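Local coordinates for farnesyl diphosphate phosphatase YisP (Bacillus subtilis subsp. subtilis, PDB 3WE9), which hydrolyses farnesyl diphosphate to farnesol and diphosphate, supporting biofilm formation, although it belongs to the phytoene/squalene synthase family, at residues 41-46 against 88-93; 176-181 against 206-211. One frame throughout, in Å; residues are numbered along the deposited sequence.

Contact 1: residues 41-46 against 88-93; sequences RQASWA and DHAYRT
Backbone torsions of phi -60° and psi -42° keep Ala90 in regular helix, and its place on the facing side of helix 84-94 turns the methyl toward helix 38-54, where Ala43 and Ala46, also helical and one turn apart, receive it. Three alanines make the meeting. The CB of Ala90 lies 4.0 Å from the CB of Ala43 and touches that residue a second time, 4.0 Å from its CA. Toward Ala46 it makes a slightly looser contact, 4.3 Å from CB to CB. The backbones come close because nothing larger than a methyl separates them: the CA atoms of Ala43 and Ala90 are 5.0 Å apart.

Beside the alanine contact, Thr93 and His89 are linked within helix 84-94. Thr93 OG1 donates to His89 O at 2.6 Å from above the carbonyl plane, 44° out of it, while Thr93 N bonds to the same oxygen at 2.8 Å. Two donors thus grip one carbonyl. Around the alanines, Tyr15 of helix 6-25 touches both Ala90 and Gln42, and Ile139 of helix 118-140 touches Ala43.

All three alanines are buried, and the contact is purely apolar, burying about 85 Å² summed over both sides. Within the helical phytoene/squalene synthase fold it is a close, alanine-mediated helix-helix approach, held by van der Waals contact and exclusion of water.

Contact 2: residues 176-181 against 206-211; sequences RIPRQV and EYIAFE
The N-terminal end of the short helix 179-185 rests against the long helix 199-221 within the all-helical fold of the phytoene/squalene synthase family, Pro178 meeting Ile208 and Val181 meeting Tyr207. Pro178 occupies the N-cap position. Ile208 meets the CD corner of the proline ring with the end of its chain, CD1 lying 3.7 Å from Pro178 CD. Ile208 reaches the proline with an extended chain: CG1 is anti to the carbonyl carbon, and CD1 continues outward from it (chi2 171°).

Three residues further on, Val181 crosses the side chain of Tyr207 at a slant. Its CG1, anti to the backbone N (chi1 175°), lies 3.8 Å from Tyr207 CD2, while its CG2 is slightly farther from the same ring carbon, at 4.1 Å. Both branches of the valine thus bear on one carbon of the phenol ring. The nearest backbone pair, Val181 and Tyr207, is still 7.8 Å apart from CA to CA, so the side chains do all the bridging.

The turn leading into the helix is fastened on its own side. Arg179 NH1 donates to Ile177 O at 2.8 Å (N-H...O 154°), along a lone pair and in the plane of the guanidinium group. The same nitrogen also bonds to Lys174 O, and Arg179 NE forms a salt bridge with Glu189. Leu121 and Leu165, from helices 118-140 and 145-165, extend the apolar surroundings of Ile208.

Pro178, Val181 and Ile208 are buried, whereas Tyr207 is exposed at the margin; the grip between the two segments is hydrophobic, and the polar bonds of Arg179 lie outside this interface, where they probably help to steady the start of helix 179-185.

In the fold
Contacts 1 and 2 lie on opposite sides of the chain's centre, with their own centres 34 Å apart and their nearest atoms about 20 Å apart, so they do not touch. They follow in series: contact 1 joins helices 38-54 and 84-94 before contact 2 joins helices 179-185 and 199-221. No helix is common to the two pairs, but helix 118-140 borders both, through Ile139 near one end and Leu118 and Leu121 near the other. All four segments belong to the squalene/phytoene synthase region of the sequence. Together they pack helices at two distant parts of a single monomeric, predominantly helical chain with no strands.

Contact 1: residues 41-46 against 88-93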
ATOM      1  N   ARG A  41      16.527  -1.026   2.633  1.00 19.59           N
ATOM      2  CA  ARG A  41      15.899  -0.450   1.439  1.00 20.26           C
ATOM      3  C   ARG A  41      15.739  -1.493   0.336  1.00 22.01           C
ATOM      4  O   ARG A  41      14.640  -1.706  -0.193  1.00 19.91           O
ATOM      5  CB  ARG A  41      16.757   0.712   0.919  1.00 22.71           C
ATOM      6  CG  ARG A  41      16.168   1.493  -0.254  1.00 24.43           C
ATOM      7  CD  ARG A  41      17.203   2.472  -0.798  1.00 28.46           C
ATOM      8  NE  ARG A  41      17.853   3.207   0.284  1.00 31.08           N
ATOM      9  CZ  ARG A  41      19.116   3.628   0.256  1.00 32.30           C
ATOM     10  NH1 ARG A  41      19.876   3.392  -0.806  1.00 33.02           N
ATOM     11  NH2 ARG A  41      19.625   4.268   1.297  1.00 32.04           N
ATOM     12  N   GLN A  42      16.843  -2.143  -0.012  1.00 22.27           N
ATOM     13  CA  GLN A  42      16.815  -3.153  -1.059  1.00 23.26           C
ATOM     14  C   GLN A  42      15.906  -4.313  -0.692  1.00 22.29           C
ATOM     15  O   GLN A  42      15.190  -4.846  -1.544  1.00 19.41           O
ATOM     16  CB  GLN A  42      18.241  -3.630  -1.357  1.00 24.99           C
ATOM     17  CG  GLN A  42      19.083  -2.523  -1.983  1.00 30.39           C
ATOM     18  CD  GLN A  42      20.411  -3.008  -2.525  1.00 33.06           C
ATOM     19  OE1 GLN A  42      21.021  -2.354  -3.373  1.00 36.75           O
ATOM     20  NE2 GLN A  42      20.871  -4.148  -2.034  1.00 31.65           N
ATOM     21  N   ALA A  43      15.914  -4.693   0.581  1.00 20.84           N
ATOM     22  CA  ALA A  43      15.057  -5.778   1.048  1.00 18.65           C
ATOM     23  C   ALA A  43      13.598  -5.381   0.819  1.00 18.54           C
ATOM     24  O   ALA A  43      12.782  -6.194   0.392  1.00 18.26           O
ATOM     25  CB  ALA A  43      15.303  -6.038   2.536  1.00 20.30           C
ATOM     26  N   SER A  44      13.276  -4.125   1.108  1.00 16.81           N
ATOM     27  CA  SER A  44      11.912  -3.636   0.923  1.00 19.97           C
ATOM     28  C   SER A  44      11.529  -3.680  -0.554  1.00 19.49           C
ATOM     29  O   SER A  44      10.391  -4.005  -0.889  1.00 19.72           O
ATOM     30  CB  SER A  44      11.775  -2.206   1.450  1.00 20.62           C
ATOM     31  OG  SER A  44      11.927  -2.183   2.859  1.00 31.23           O
ATOM     32  N   TRP A  45      12.471  -3.333  -1.428  1.00 18.33           N
ATOM     33  CA  TRP A  45      12.199  -3.371  -2.862  1.00 19.68           C
ATOM     34  C   TRP A  45      11.803  -4.792  -3.247  1.00 20.59           C
ATOM     35  O   TRP A  45      10.840  -5.005  -3.979  1.00 22.03           O
ATOM     36  CB  TRP A  45      13.434  -2.984  -3.677  1.00 19.26           C
ATOM     37  CG  TRP A  45      13.908  -1.566  -3.532  1.00 17.82           C
ATOM     38  CD1 TRP A  45      13.222  -0.506  -3.010  1.00 18.37           C
ATOM     39  CD2 TRP A  45      15.175  -1.058  -3.954  1.00 19.62           C
ATOM     40  NE1 TRP A  45      13.990   0.635  -3.079  1.00 20.29           N
ATOM     41  CE2 TRP A  45      15.194   0.323  -3.657  1.00 20.40           C
ATOM     42  CE3 TRP A  45      16.299  -1.637  -4.559  1.00 19.92           C
ATOM     43  CZ2 TRP A  45      16.299   1.137  -3.945  1.00 23.69           C
ATOM     44  CZ3 TRP A  45      17.397  -0.831  -4.844  1.00 23.91           C
ATOM     45  CH2 TRP A  45      17.386   0.544  -4.536  1.00 24.10           C
ATOM     46  N   ALA A  46      12.560  -5.766  -2.747  1.00 21.54           N
ATOM     47  CA  ALA A  46      12.299  -7.170  -3.041  1.00 22.53           C
ATOM     48  C   ALA A  46      10.898  -7.574  -2.603  1.00 24.05           C
ATOM     49  O   ALA A  46      10.160  -8.217  -3.357  1.00 25.21           O
ATOM     50  CB  ALA A  46      13.349  -8.060  -2.343  1.00 22.59           C
ATOM     51  N   ASP A  88      15.182 -14.278  -1.822  1.00 30.15           N
ATOM     52  CA  ASP A  88      15.690 -15.259  -0.869  1.00 28.85           C
ATOM     53  C   ASP A  88      16.735 -14.597   0.017  1.00 24.93           C
ATOM     54  O   ASP A  88      16.825 -14.884   1.207  1.00 25.06           O
ATOM     55  CB  ASP A  88      16.328 -16.453  -1.578  1.00 32.20           C
ATOM     56  CG  ASP A  88      17.012 -17.404  -0.603  1.00 34.21           C
ATOM     57  OD1 ASP A  88      16.319 -17.972   0.272  1.00 36.66           O
ATOM     58  OD2 ASP A  88      18.246 -17.579  -0.704  1.00 36.07           O
ATOM     59  N   HIS A  89      17.534 -13.712  -0.572  1.00 23.42           N
ATOM     60  CA  HIS A  89      18.559 -13.016   0.190  1.00 21.38           C
ATOM     61  C   HIS A  89      17.900 -12.186   1.289  1.00 21.31           C
ATOM     62  O   HIS A  89      18.311 -12.234   2.451  1.00 19.61           O
ATOM     63  CB  HIS A  89      19.381 -12.091  -0.710  1.00 19.56           C
ATOM     64  CG  HIS A  89      20.392 -11.280   0.039  1.00 20.32           C
ATOM     65  ND1 HIS A  89      21.633 -11.770   0.388  1.00 22.58           N
ATOM     66  CD2 HIS A  89      20.326 -10.027   0.549  1.00 20.15           C
ATOM     67  CE1 HIS A  89      22.287 -10.854   1.080  1.00 20.26           C
ATOM     68  NE2 HIS A  89      21.516  -9.787   1.192  1.00 24.47           N
ATOM     69  N   ALA A  90      16.884 -11.413   0.909  1.00 22.25           N
ATOM     70  CA  ALA A  90      16.165 -10.567   1.860  1.00 21.24           C
ATOM     71  C   ALA A  90      15.537 -11.424   2.953  1.00 21.32           C
ATOM     72  O   ALA A  90      15.574 -11.087   4.138  1.00 20.24           O
ATOM     73  CB  ALA A  90      15.085  -9.777   1.138  1.00 23.98           C
ATOM     74  N   TYR A  91      14.965 -12.546   2.536  1.00 22.99           N
ATOM     75  CA  TYR A  91      14.314 -13.473   3.445  1.00 25.57           C
ATOM     76  C   TYR A  91      15.273 -13.985   4.520  1.00 25.54           C
ATOM     77  O   TYR A  91      14.941 -14.018   5.708  1.00 24.69           O
ATOM     78  CB  TYR A  91      13.766 -14.655   2.648  1.00 31.03           C
ATOM     79  CG  TYR A  91      12.804 -15.519   3.421  1.00 36.10           C
ATOM     80  CD1 TYR A  91      11.448 -15.201   3.477  1.00 39.20           C
ATOM     81  CD2 TYR A  91      13.247 -16.648   4.105  1.00 37.51           C
ATOM     82  CE1 TYR A  91      10.552 -15.990   4.191  1.00 41.78           C
ATOM     83  CE2 TYR A  91      12.364 -17.443   4.827  1.00 41.23           C
ATOM     84  CZ  TYR A  91      11.017 -17.109   4.864  1.00 43.56           C
ATOM     85  OH  TYR A  91      10.135 -17.899   5.566  1.00 46.68           O
ATOM     86  N   ARG A  92      16.465 -14.387   4.089  1.00 24.41           N
ATOM     87  CA  ARG A  92      17.476 -14.915   4.996  1.00 24.93           C
ATOM     88  C   ARG A  92      18.163 -13.832   5.821  1.00 23.51           C
ATOM     89  O   ARG A  92      18.574 -14.065   6.958  1.00 22.93           O
ATOM     90  CB  ARG A  92      18.525 -15.691   4.196  1.00 26.58           C
ATOM     91  CG  ARG A  92      18.022 -17.001   3.604  1.00 27.90           C
ATOM     92  CD  ARG A  92      19.028 -17.554   2.609  1.00 32.13           C
ATOM     93  NE  ARG A  92      20.380 -17.227   3.034  1.00 35.43           N
ATOM     94  CZ  ARG A  92      21.211 -16.444   2.352  1.00 33.78           C
ATOM     95  NH1 ARG A  92      20.839 -15.908   1.197  1.00 32.26           N
ATOM     96  NH2 ARG A  92      22.406 -16.176   2.849  1.00 34.83           N
ATOM     97  N   THR A  93      18.281 -12.644   5.248  1.00 19.99           N
ATOM     98  CA  THR A  93      18.932 -11.539   5.930  1.00 18.81           C
ATOM     99  C   THR A  93      18.105 -10.951   7.066  1.00 18.15           C
ATOM    100  O   THR A  93      18.647 -10.617   8.127  1.00 16.48           O
ATOM    101  CB  THR A  93      19.270 -10.413   4.930  1.00 20.01           C
ATOM    102  OG1 THR A  93      20.077 -10.946   3.871  1.00 21.36           O
ATOM    103  CG2 THR A  93      20.016  -9.281   5.627  1.00 19.57           C
TER

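Contact 2: residues 176-181 against 206-211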
ATOM      1  N   ARG A 176     -15.236  -3.280  -5.873  1.00 26.06           N
ATOM      2  CA  ARG A 176     -14.816  -3.247  -4.477  1.00 26.47           C
ATOM      3  C   ARG A 176     -15.596  -2.259  -3.614  1.00 24.83           C
ATOM      4  O   ARG A 176     -15.470  -2.276  -2.389  1.00 23.15           O
ATOM      5  CB  ARG A 176     -13.303  -2.991  -4.386  1.00 28.98           C
ATOM      6  CG  ARG A 176     -12.480  -4.092  -5.074  1.00 32.11           C
ATOM      7  CD  ARG A 176     -10.984  -3.975  -4.782  1.00 36.99           C
ATOM      8  NE  ARG A 176     -10.171  -4.854  -5.630  1.00 38.88           N
ATOM      9  CZ  ARG A 176     -10.194  -6.187  -5.596  1.00 38.29           C
ATOM     10  NH1 ARG A 176     -10.986  -6.828  -4.753  1.00 37.69           N
ATOM     11  NH2 ARG A 176      -9.421  -6.884  -6.418  1.00 37.68           N
ATOM     12  N   ILE A 177     -16.405  -1.402  -4.240  1.00 21.69           N
ATOM     13  CA  ILE A 177     -17.223  -0.451  -3.485  1.00 20.81           C
ATOM     14  C   ILE A 177     -18.341  -1.254  -2.800  1.00 20.93           C
ATOM     15  O   ILE A 177     -19.133  -1.923  -3.467  1.00 20.45           O
ATOM     16  CB  ILE A 177     -17.867   0.605  -4.402  1.00 21.23           C
ATOM     17  CG1 ILE A 177     -16.773   1.369  -5.156  1.00 18.84           C
ATOM     18  CG2 ILE A 177     -18.724   1.562  -3.574  1.00 20.82           C
ATOM     19  CD1 ILE A 177     -17.294   2.201  -6.302  1.00 25.83           C
ATOM     20  N   PRO A 178     -18.411  -1.196  -1.460  1.00 18.82           N
ATOM     21  CA  PRO A 178     -19.422  -1.921  -0.682  1.00 18.38           C
ATOM     22  C   PRO A 178     -20.854  -1.502  -0.995  1.00 16.89           C
ATOM     23  O   PRO A 178     -21.241  -0.354  -0.780  1.00 15.61           O
ATOM     24  CB  PRO A 178     -19.031  -1.613   0.760  1.00 18.95           C
ATOM     25  CG  PRO A 178     -17.566  -1.352   0.676  1.00 19.16           C
ATOM     26  CD  PRO A 178     -17.471  -0.507  -0.561  1.00 18.49           C
ATOM     27  N   ARG A 179     -21.642  -2.448  -1.497  1.00 17.98           N
ATOM     28  CA  ARG A 179     -23.028  -2.168  -1.843  1.00 17.48           C
ATOM     29  C   ARG A 179     -23.862  -1.713  -0.647  1.00 17.53           C
ATOM     30  O   ARG A 179     -24.815  -0.944  -0.808  1.00 17.98           O
ATOM     31  CB  ARG A 179     -23.660  -3.395  -2.515  1.00 16.82           C
ATOM     32  CG  ARG A 179     -23.563  -3.382  -4.046  1.00 19.70           C
ATOM     33  CD  ARG A 179     -22.153  -3.059  -4.554  1.00 19.78           C
ATOM     34  NE  ARG A 179     -22.110  -3.021  -6.014  1.00 20.93           N
ATOM     35  CZ  ARG A 179     -21.021  -2.776  -6.735  1.00 22.71           C
ATOM     36  NH1 ARG A 179     -19.849  -2.537  -6.142  1.00 18.75           N
ATOM     37  NH2 ARG A 179     -21.101  -2.780  -8.061  1.00 21.49           N
ATOM     38  N   GLN A 180     -23.518  -2.182   0.548  1.00 18.03           N
ATOM     39  CA  GLN A 180     -24.259  -1.771   1.740  1.00 18.38           C
ATOM     40  C   GLN A 180     -23.948  -0.315   2.075  1.00 18.09           C
ATOM     41  O   GLN A 180     -24.795   0.398   2.610  1.00 18.66           O
ATOM     42  CB  GLN A 180     -23.918  -2.661   2.940  1.00 22.43           C
ATOM     43  CG  GLN A 180     -24.561  -4.037   2.895  1.00 27.13           C
ATOM     44  CD  GLN A 180     -26.062  -3.958   2.716  1.00 31.07           C
ATOM     45  OE1 GLN A 180     -26.771  -3.386   3.549  1.00 34.43           O
ATOM     46  NE2 GLN A 180     -26.558  -4.522   1.620  1.00 32.96           N
ATOM     47  N   VAL A 181     -22.733   0.123   1.770  1.00 17.56           N
ATOM     48  CA  VAL A 181     -22.363   1.511   2.026  1.00 16.25           C
ATOM     49  C   VAL A 181     -23.069   2.377   0.974  1.00 15.98           C
ATOM     50  O   VAL A 181     -23.609   3.434   1.288  1.00 16.35           O
ATOM     51  CB  VAL A 181     -20.826   1.717   1.947  1.00 16.05           C
ATOM     52  CG1 VAL A 181     -20.490   3.199   2.088  1.00 13.20           C
ATOM     53  CG2 VAL A 181     -20.137   0.930   3.064  1.00 15.93           C
ATOM     54  N   GLU A 206     -16.270   9.172   1.151  1.00 12.13           N
ATOM     55  CA  GLU A 206     -15.787   9.709   2.420  1.00 13.85           C
ATOM     56  C   GLU A 206     -15.994   8.732   3.582  1.00 13.35           C
ATOM     57  O   GLU A 206     -15.202   8.692   4.522  1.00 13.90           O
ATOM     58  CB  GLU A 206     -16.466  11.050   2.723  1.00 15.84           C
ATOM     59  CG  GLU A 206     -16.040  12.208   1.799  1.00 18.26           C
ATOM     60  CD  GLU A 206     -14.565  12.589   1.944  1.00 19.48           C
ATOM     61  OE1 GLU A 206     -13.920  12.133   2.910  1.00 19.21           O
ATOM     62  OE2 GLU A 206     -14.048  13.355   1.096  1.00 19.43           O
ATOM     63  N   TYR A 207     -17.053   7.937   3.510  1.00 14.28           N
ATOM     64  CA  TYR A 207     -17.328   6.966   4.566  1.00 13.69           C
ATOM     65  C   TYR A 207     -16.192   5.944   4.619  1.00 12.98           C
ATOM     66  O   TYR A 207     -15.755   5.546   5.701  1.00 12.72           O
ATOM     67  CB  TYR A 207     -18.662   6.259   4.310  1.00 12.46           C
ATOM     68  CG  TYR A 207     -19.189   5.480   5.500  1.00 13.49           C
ATOM     69  CD1 TYR A 207     -19.787   6.136   6.577  1.00 13.62           C
ATOM     70  CD2 TYR A 207     -19.099   4.090   5.543  1.00 15.97           C
ATOM     71  CE1 TYR A 207     -20.289   5.424   7.670  1.00 17.96           C
ATOM     72  CE2 TYR A 207     -19.595   3.366   6.630  1.00 16.43           C
ATOM     73  CZ  TYR A 207     -20.191   4.040   7.687  1.00 17.92           C
ATOM     74  OH  TYR A 207     -20.704   3.329   8.749  1.00 20.58           O
ATOM     75  N   ILE A 208     -15.716   5.526   3.446  1.00 12.62           N
ATOM     76  CA  ILE A 208     -14.620   4.566   3.349  1.00 12.29           C
ATOM     77  C   ILE A 208     -13.292   5.268   3.669  1.00 13.09           C
ATOM     78  O   ILE A 208     -12.421   4.696   4.327  1.00 12.00           O
ATOM     79  CB  ILE A 208     -14.555   3.941   1.923  1.00 13.18           C
ATOM     80  CG1 ILE A 208     -15.882   3.236   1.615  1.00 14.39           C
ATOM     81  CG2 ILE A 208     -13.391   2.947   1.817  1.00 10.54           C
ATOM     82  CD1 ILE A 208     -16.021   2.782   0.169  1.00 15.78           C
ATOM     83  N   ALA A 209     -13.145   6.514   3.215  1.00 12.54           N
ATOM     84  CA  ALA A 209     -11.917   7.270   3.479  1.00 14.99           C
ATOM     85  C   ALA A 209     -11.746   7.485   4.994  1.00 15.38           C
ATOM     86  O   ALA A 209     -10.623   7.530   5.509  1.00 13.79           O
ATOM     87  CB  ALA A 209     -11.961   8.628   2.750  1.00 12.59           C
ATOM     88  N   PHE A 210     -12.868   7.615   5.697  1.00 15.18           N
ATOM     89  CA  PHE A 210     -12.854   7.802   7.150  1.00 16.80           C
ATOM     90  C   PHE A 210     -12.133   6.624   7.817  1.00 16.73           C
ATOM     91  O   PHE A 210     -11.327   6.810   8.735  1.00 15.85           O
ATOM     92  CB  PHE A 210     -14.289   7.905   7.681  1.00 16.90           C
ATOM     93  CG  PHE A 210     -14.372   8.254   9.137  1.00 22.13           C
ATOM     94  CD1 PHE A 210     -14.384   9.582   9.550  1.00 24.62           C
ATOM     95  CD2 PHE A 210     -14.412   7.252  10.101  1.00 23.44           C
ATOM     96  CE1 PHE A 210     -14.436   9.911  10.904  1.00 25.93           C
ATOM     97  CE2 PHE A 210     -14.463   7.569  11.462  1.00 27.13           C
ATOM     98  CZ  PHE A 210     -14.474   8.902  11.860  1.00 26.28           C
ATOM     99  N   GLU A 211     -12.439   5.412   7.361  1.00 15.17           N
ATOM    100  CA  GLU A 211     -11.803   4.203   7.881  1.00 16.18           C
ATOM    101  C   GLU A 211     -10.304   4.205   7.571  1.00 15.68           C
ATOM    102  O   GLU A 211      -9.479   3.923   8.438  1.00 16.23           O
ATOM    103  CB  GLU A 211     -12.448   2.967   7.247  1.00 21.40           C
ATOM    104  CG  GLU A 211     -13.865   2.697   7.731  1.00 27.43           C
ATOM    105  CD  GLU A 211     -13.894   1.874   9.011  1.00 32.03           C
ATOM    106  OE1 GLU A 211     -12.911   1.928   9.781  1.00 32.77           O
ATOM    107  OE2 GLU A 211     -14.903   1.172   9.247  1.00 33.58           O
TER